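PDB 2ESN: probable transcriptional regulator from Pseudomonas aeruginosa, which probably binds DNA as a LysR-type transcriptional regulator, through a helix-turn-helix domain joined to a periplasmic-binding-protein-like domain that probably senses a small-molecule effector. Local coordinates for residues 214-219 with 271-276. Numbering follows the deposited sequence.
Sequences GVIDRL and APFDIP
L219 reaches out from its helix with both methyls over the chain at 273-275, its CD1 lying 3.5 Å from I275 CG2 and CD2 4.0 Å from F273 CD1. CG stands anti to the backbone N (chi1 -179°), and the forked leucine tip thus touches two side chains at once while CD1 also passes 3.6 Å from the carbonyl O of D274. One turn back, I216 adds its two branches: CG2 meets F273 CZ at 3.8 Å, obliquely to the ring, and CD1 approaches I275 CG2 to 4.1 Å, the two isoleucine side chains crossing at about a right angle. Within the LysR substrate-binding domain, of the periplasmic-binding-protein type, this apolar contact joins the start of helix 215-221 to the loop between strands 266-269 and 278-285. Beta-branched I275 offers CG2 to both helix residues, and F273, large and flat, also packs edge-to-face on Y198. Y178 of strand 168-183 and T251 of strand 249-253 pack against both I216 and I275. At the helix start G214 is the N-cap; its N donates to the anti lone pair of D217 OD1 (2.7 Å). The short acidic side chain of D217 suits this first turn, and its OD2 forms a salt bridge with R227.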
loop_
_atom_site.group_PDB
_atom_site.type_symbol
_atom_site.label_atom_id
_atom_site.label_comp_id
_atom_site.label_asym_id
_atom_site.label_seq_id
_atom_site.Cartn_x
_atom_site.Cartn_y
_atom_site.Cartn_z
ATOM N N GLY C 214 -13.822 -22.704 -9.287
ATOM C CA GLY C 214 -13.003 -23.020 -10.507
ATOM C C GLY C 214 -13.702 -22.497 -11.768
ATOM O O GLY C 214 -14.907 -22.148 -11.713
ATOM N N VAL C 215 -12.984 -22.374 -12.891
ATOM C CA VAL C 215 -13.617 -21.876 -14.156
ATOM C C VAL C 215 -14.686 -22.895 -14.599
ATOM O O VAL C 215 -15.724 -22.554 -15.156
ATOM C CB VAL C 215 -12.577 -21.666 -15.296
ATOM C CG1 VAL C 215 -11.699 -22.975 -15.465
ATOM C CG2 VAL C 215 -13.291 -21.271 -16.620
ATOM N N ILE C 216 -14.434 -24.161 -14.305
ATOM C CA ILE C 216 -15.444 -25.196 -14.578
ATOM C C ILE C 216 -16.701 -25.066 -13.707
ATOM O O ILE C 216 -17.785 -25.466 -14.114
ATOM C CB ILE C 216 -14.805 -26.602 -14.455
ATOM C CG1 ILE C 216 -13.529 -26.659 -15.296
ATOM C CG2 ILE C 216 -15.826 -27.720 -14.803
ATOM C CD1 ILE C 216 -13.750 -26.559 -16.832
ATOM N N ASP C 217 -16.548 -24.566 -12.480
ATOM C CA ASP C 217 -17.685 -24.433 -11.562
ATOM C C ASP C 217 -18.632 -23.373 -12.078
ATOM O O ASP C 217 -19.839 -23.568 -12.091
ATOM C CB ASP C 217 -17.227 -24.051 -10.154
ATOM C CG ASP C 217 -16.475 -25.153 -9.473
ATOM O OD1 ASP C 217 -15.327 -24.892 -9.049
ATOM O OD2 ASP C 217 -16.995 -26.302 -9.402
ATOM N N ARG C 218 -18.055 -22.235 -12.437
ATOM C CA ARG C 218 -18.738 -21.167 -13.170
ATOM C C ARG C 218 -19.502 -21.784 -14.350
ATOM O O ARG C 218 -20.735 -21.723 -14.372
ATOM C CB ARG C 218 -17.705 -20.126 -13.631
ATOM C CG ARG C 218 -17.674 -18.793 -12.810
ATOM C CD ARG C 218 -16.324 -18.001 -12.951
ATOM N NE ARG C 218 -15.496 -18.381 -11.822
ATOM C CZ ARG C 218 -14.226 -18.810 -11.832
ATOM N NH1 ARG C 218 -13.478 -18.838 -12.940
ATOM N NH2 ARG C 218 -13.690 -19.142 -10.661
ATOM N N LEU C 219 -18.780 -22.408 -15.292
ATOM C CA LEU C 219 -19.391 -23.140 -16.413
ATOM C C LEU C 219 -20.514 -24.131 -16.059
ATOM O O LEU C 219 -21.534 -24.185 -16.762
ATOM C CB LEU C 219 -18.306 -23.856 -17.267
ATOM C CG LEU C 219 -18.597 -24.705 -18.531
ATOM C CD1 LEU C 219 -17.368 -25.395 -19.026
ATOM C CD2 LEU C 219 -19.538 -25.812 -18.253
ATOM N N ALA C 271 -14.516 -34.544 -21.454
ATOM C CA ALA C 271 -15.488 -34.134 -20.480
ATOM C C ALA C 271 -16.875 -34.597 -20.925
ATOM O O ALA C 271 -17.200 -34.468 -22.105
ATOM C CB ALA C 271 -15.473 -32.621 -20.321
ATOM N N PRO C 272 -17.713 -35.065 -19.984
ATOM C CA PRO C 272 -19.089 -35.374 -20.280
ATOM C C PRO C 272 -20.056 -34.151 -20.352
ATOM O O PRO C 272 -21.258 -34.313 -20.138
ATOM C CB PRO C 272 -19.464 -36.258 -19.098
ATOM C CG PRO C 272 -18.736 -35.675 -17.976
ATOM C CD PRO C 272 -17.407 -35.329 -18.556
ATOM N N PHE C 273 -19.541 -32.957 -20.638
ATOM C CA PHE C 273 -20.350 -31.756 -20.844
ATOM C C PHE C 273 -19.523 -30.846 -21.745
ATOM O O PHE C 273 -18.335 -31.121 -22.018
ATOM C CB PHE C 273 -20.704 -31.071 -19.503
ATOM C CG PHE C 273 -19.549 -30.911 -18.572
ATOM C CD1 PHE C 273 -18.842 -29.707 -18.506
ATOM C CD2 PHE C 273 -19.172 -31.938 -17.719
ATOM C CE1 PHE C 273 -17.747 -29.552 -17.633
ATOM C CE2 PHE C 273 -18.066 -31.788 -16.828
ATOM C CZ PHE C 273 -17.349 -30.611 -16.802
ATOM N N ASP C 274 -20.135 -29.771 -22.223
ATOM C CA ASP C 274 -19.491 -28.904 -23.215
ATOM C C ASP C 274 -18.595 -27.927 -22.486
ATOM O O ASP C 274 -19.066 -27.240 -21.589
ATOM C CB ASP C 274 -20.541 -28.089 -24.033
ATOM C CG ASP C 274 -21.503 -28.979 -24.837
ATOM O OD1 ASP C 274 -21.086 -30.099 -25.254
ATOM O OD2 ASP C 274 -22.681 -28.541 -25.053
ATOM N N ILE C 275 -17.332 -27.837 -22.902
ATOM C CA ILE C 275 -16.430 -26.773 -22.417
ATOM C C ILE C 275 -15.818 -26.101 -23.612
ATOM O O ILE C 275 -15.239 -26.771 -24.440
ATOM C CB ILE C 275 -15.256 -27.343 -21.546
ATOM C CG1 ILE C 275 -15.772 -28.316 -20.468
ATOM C CG2 ILE C 275 -14.493 -26.196 -20.886
ATOM C CD1 ILE C 275 -14.622 -29.286 -19.835
ATOM N N PRO C 276 -15.977 -24.766 -23.757
ATOM C CA PRO C 276 -15.189 -24.084 -24.811
ATOM C C PRO C 276 -13.664 -24.344 -24.746
ATOM O O PRO C 276 -13.108 -24.438 -23.645
ATOM C CB PRO C 276 -15.458 -22.588 -24.574
ATOM C CG PRO C 276 -16.534 -22.470 -23.487
ATOM C CD PRO C 276 -16.932 -23.865 -23.061
#